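Unknown (Klebsiella pneumoniae, PDB 2A2L) is of unknown function but belongs to the HbpS-like family, whose relatives include haem-degrading proteins. Local coordinates at residues S38-G43 against I62-A67; W68-L73 against I117-V122. All coordinates share one frame; numbering follows the deposited sequence.

In the fold
Both contacts show one helix, 59-72, laid along one face of the antiparallel sheet, with its successive turns meeting neighbouring strands. Its earlier half rests on strand 36-41 in contact 1, and its later half on strand 116-123 in contact 2; the two contact centres are about 5 Å apart. The strands are joined beneath the helix, Ser-38 N lying 2.8 Å from Gly-121 O in a probable hydrogen bond. Ala-67 of contact 1 reaches into contact 2, its O lying 3.1 Å from Ala-119 CB. With no function assigned to the protein, neither contact can be tied to an active site; both lie in the buried core, where the helix packs on the sheet.

Contact 1. Residues S38-G43 against I62-A67; sequences SVVDRG and ISLNKA
Strand 38-41 runs beneath helix 62-67 at an axis distance of 7.2 Å, the two N-to-C directions inclined by 37°, and the closest pair of alpha carbons is Ser-38 CA and Leu-64 CA at 5.3 Å. This is the helix-on-sheet layer of an HbpS-like fold, and it illustrates how a polar clasp and an apolar patch can share one small interface. The clasp lies at Ser-38, which points its CB toward the helix. Its OG stands beside its own backbone N, anti to the carbonyl carbon (chi1 -53°), while Ser-63 carries OG anti to its backbone N (chi1 153°), so that the two hydroxyls meet tip to tip. Ser-38 OG and Ser-63 OG are only 2.5 Å apart, a very short hydrogen bond in which either could be the donor. A second bond holds Ser-63 OG to Gly-121 O on the adjoining strand 116-123, so this buried hydroxyl is gripped twice and ties the helix to two strands at once.

Two residues along, Val-40 supplies the apolar patch. Its CG1, beside the backbone N, reaches both Leu-64 CD1 and Ala-67 CB, each at 3.9 Å, the Val-40 and Leu-64 side chains crossing at about a right angle. CG2, in the crowded position between backbone N and carbonyl carbon, meets Ala-67 CB, also at 3.9 Å. The small methyl of Ala-67 points toward the strand and lets the helix backbone come close. Beyond the contact, Asp-41 begins an Asx turn, its OD1 accepting from Gly-43 N, while Asp-41 OD2 forms a salt bridge with Arg-51 of a neighbouring subunit. The tightest approach of Val-40 to the helix backbone is CG2 to Ala-67 O, at 3.7 Å.

Contact 2. Residues W68-L73 against I117-V122; sequences WSACSL and IGAVGV
Ser-69 OG is the best-held polar atom here, gripped by two hydrogen bonds, one to Asn-65 O a turn earlier in its helix and one with Ile-102 N in a loop. It is thereby satisfied although buried, and it joins that loop to the helical layer of this alpha+beta fold, helices packed on an antiparallel sheet. The face of the helix that meets the sheet is, by contrast, a case of close packing through small residues. Helix 68-72 and strand 117-122 run roughly antiparallel, at 148°, with their axes just 6.4 Å apart. At the centre, the methyl of Ala-119 rises toward the helix and fits between Ala-70 and Cys-71: its CB lies 3.7 Å from Ala-70 CB and 3.6 Å from Cys-71 CB. The same methyl comes within 3.4 Å of Cys-71 N, so it presses against the helix backbone itself. Val-120 points the other way, onto Leu-138 of helix 127-143, so the strand is sandwiched between helices. Away from the sheet, Trp-68 forms a cation-pi contact with Arg-100 and packs on Ser-58 of a neighbouring subunit. Cys-71 holds SG anti to its backbone N (chi1 179°), which sets SG 4.2 Å from Gly-118 CA.

Contact 1. Residues S38-G43 against I62-A67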
# COMPACT_ATOMS: atom_id res chain seq x y z
N SER A 38 12.90 20.05 3.59
CA SER A 38 13.54 18.76 3.37
C SER A 38 14.69 18.89 2.43
O SER A 38 14.69 19.80 1.61
CB SER A 38 12.54 17.74 2.87
OG SER A 38 11.44 17.71 3.74
N VAL A 39 15.69 18.02 2.59
CA VAL A 39 16.82 17.89 1.67
C VAL A 39 17.08 16.42 1.46
O VAL A 39 17.19 15.66 2.41
CB VAL A 39 18.16 18.50 2.20
CG1 VAL A 39 19.27 18.41 1.10
CG2 VAL A 39 18.00 19.95 2.62
N VAL A 40 17.21 16.03 0.20
CA VAL A 40 17.62 14.67 -0.15
C VAL A 40 19.04 14.71 -0.71
O VAL A 40 19.44 15.70 -1.34
CB VAL A 40 16.64 14.01 -1.15
CG1 VAL A 40 15.27 13.77 -0.46
CG2 VAL A 40 16.48 14.86 -2.42
N ASP A 41 19.80 13.64 -0.48
CA ASP A 41 21.09 13.51 -1.15
C ASP A 41 20.97 13.13 -2.64
O ASP A 41 19.85 13.05 -3.18
CB ASP A 41 22.03 12.59 -0.36
CG ASP A 41 21.67 11.12 -0.47
OD1 ASP A 41 20.98 10.71 -1.43
OD2 ASP A 41 22.14 10.34 0.40
N ARG A 42 22.12 12.90 -3.28
CA ARG A 42 22.24 12.71 -4.74
C ARG A 42 21.46 11.51 -5.33
O ARG A 42 21.07 11.51 -6.52
CB ARG A 42 23.72 12.59 -5.08
CG ARG A 42 24.09 12.32 -6.52
CD ARG A 42 24.29 10.84 -6.80
NE ARG A 42 23.90 10.53 -8.17
CZ ARG A 42 24.03 11.38 -9.18
NH1 ARG A 42 24.57 12.57 -8.98
NH2 ARG A 42 23.64 11.03 -10.40
N GLY A 43 21.25 10.49 -4.51
CA GLY A 43 20.40 9.36 -4.90
C GLY A 43 18.92 9.56 -4.59
O GLY A 43 18.12 8.67 -4.82
N ILE A 62 4.69 15.95 1.59
CA ILE A 62 4.80 16.93 0.51
C ILE A 62 6.21 17.49 0.38
O ILE A 62 6.80 17.44 -0.69
CB ILE A 62 3.83 18.13 0.67
CG1 ILE A 62 2.38 17.66 0.66
CG2 ILE A 62 4.06 19.14 -0.45
CD1 ILE A 62 1.42 18.68 1.24
N SER A 63 6.75 18.01 1.48
CA SER A 63 8.07 18.65 1.44
C SER A 63 9.18 17.71 1.04
O SER A 63 10.00 18.04 0.17
CB SER A 63 8.39 19.32 2.78
OG SER A 63 9.80 19.39 2.97
N LEU A 64 9.21 16.52 1.65
CA LEU A 64 10.11 15.42 1.21
C LEU A 64 9.95 15.09 -0.27
O LEU A 64 10.91 15.07 -1.03
CB LEU A 64 9.92 14.16 2.06
CG LEU A 64 10.89 12.99 1.81
CD1 LEU A 64 12.32 13.41 2.12
CD2 LEU A 64 10.49 11.70 2.57
N ASN A 65 8.73 14.86 -0.72
CA ASN A 65 8.57 14.45 -2.11
C ASN A 65 8.85 15.51 -3.15
O ASN A 65 9.21 15.18 -4.27
CB ASN A 65 7.21 13.82 -2.33
CG ASN A 65 7.04 12.61 -1.50
OD1 ASN A 65 7.97 11.80 -1.34
ND2 ASN A 65 5.86 12.47 -0.93
N LYS A 66 8.69 16.77 -2.77
CA LYS A 66 9.15 17.87 -3.61
C LYS A 66 10.64 17.77 -3.79
O LYS A 66 11.12 18.01 -4.87
CB LYS A 66 8.78 19.23 -3.01
CG LYS A 66 7.31 19.58 -3.14
CD LYS A 66 6.97 20.84 -2.35
CE LYS A 66 5.65 21.47 -2.80
NZ LYS A 66 5.39 22.69 -1.98
N ALA A 67 11.38 17.40 -2.74
CA ALA A 67 12.83 17.30 -2.86
C ALA A 67 13.16 16.11 -3.77
O ALA A 67 13.93 16.23 -4.72
CB ALA A 67 13.51 17.15 -1.48

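Contact 2. Residues W68-L73 against I117-V122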
# COMPACT_ATOMS: atom_id res chain seq x y z
N TRP A 68 12.55 14.97 -3.46
CA TRP A 68 12.76 13.77 -4.24
C TRP A 68 12.35 13.96 -5.70
O TRP A 68 13.01 13.42 -6.59
CB TRP A 68 12.08 12.56 -3.60
CG TRP A 68 12.24 11.30 -4.39
CD1 TRP A 68 13.22 10.35 -4.25
CD2 TRP A 68 11.38 10.85 -5.45
NE1 TRP A 68 13.03 9.34 -5.16
CE2 TRP A 68 11.92 9.62 -5.92
CE3 TRP A 68 10.25 11.38 -6.08
CZ2 TRP A 68 11.34 8.90 -6.97
CZ3 TRP A 68 9.68 10.67 -7.13
CH2 TRP A 68 10.23 9.44 -7.56
N SER A 69 11.29 14.73 -5.93
CA SER A 69 10.87 15.05 -7.30
C SER A 69 11.85 15.97 -8.01
O SER A 69 12.22 15.74 -9.15
CB SER A 69 9.47 15.67 -7.30
OG SER A 69 8.47 14.73 -6.99
N ALA A 70 12.26 17.03 -7.31
CA ALA A 70 13.28 17.93 -7.81
C ALA A 70 14.62 17.26 -8.18
O ALA A 70 15.26 17.63 -9.17
CB ALA A 70 13.49 19.04 -6.84
N CYS A 71 15.03 16.27 -7.38
CA CYS A 71 16.27 15.54 -7.63
C CYS A 71 16.05 14.51 -8.73
O CYS A 71 16.91 14.32 -9.57
CB CYS A 71 16.72 14.80 -6.37
SG CYS A 71 18.24 13.82 -6.58
N SER A 72 14.92 13.82 -8.69
CA SER A 72 14.71 12.68 -9.56
C SER A 72 14.54 13.19 -11.00
O SER A 72 15.28 12.76 -11.89
CB SER A 72 13.56 11.80 -9.05
OG SER A 72 13.15 10.81 -9.98
N LEU A 73 13.64 14.17 -11.21
CA LEU A 73 13.38 14.76 -12.55
C LEU A 73 14.31 15.92 -12.97
O LEU A 73 14.17 16.49 -14.06
CB LEU A 73 11.92 15.23 -12.67
CG LEU A 73 10.73 14.34 -12.35
CD1 LEU A 73 9.72 15.14 -11.55
CD2 LEU A 73 10.06 13.85 -13.63
N ILE A 117 23.29 17.43 -7.27
CA ILE A 117 23.93 16.73 -6.16
C ILE A 117 22.93 16.30 -5.09
O ILE A 117 23.30 15.76 -4.03
CB ILE A 117 25.09 17.57 -5.55
CG1 ILE A 117 24.57 18.88 -4.94
CG2 ILE A 117 26.15 17.88 -6.61
CD1 ILE A 117 25.56 19.54 -4.03
N GLY A 118 21.65 16.53 -5.37
CA GLY A 118 20.61 16.46 -4.37
C GLY A 118 19.48 17.39 -4.74
O GLY A 118 19.45 17.91 -5.85
N ALA A 119 18.56 17.60 -3.80
CA ALA A 119 17.50 18.58 -3.96
C ALA A 119 16.89 19.01 -2.63
O ALA A 119 17.08 18.35 -1.61
CB ALA A 119 16.42 18.04 -4.84
N VAL A 120 16.16 20.12 -2.67
CA VAL A 120 15.45 20.64 -1.51
C VAL A 120 13.96 20.69 -1.79
O VAL A 120 13.53 20.62 -2.94
CB VAL A 120 15.98 22.07 -1.07
CG1 VAL A 120 17.51 22.06 -0.84
CG2 VAL A 120 15.61 23.15 -2.10
N GLY A 121 13.17 20.80 -0.73
CA GLY A 121 11.72 20.86 -0.81
C GLY A 121 11.18 21.66 0.37
O GLY A 121 11.61 21.46 1.51
N VAL A 122 10.26 22.59 0.10
CA VAL A 122 9.61 23.40 1.14
C VAL A 122 8.10 23.27 0.97
O VAL A 122 7.58 23.25 -0.14
CB VAL A 122 10.03 24.90 1.05
CG1 VAL A 122 9.20 25.78 1.99
CG2 VAL A 122 11.49 25.06 1.41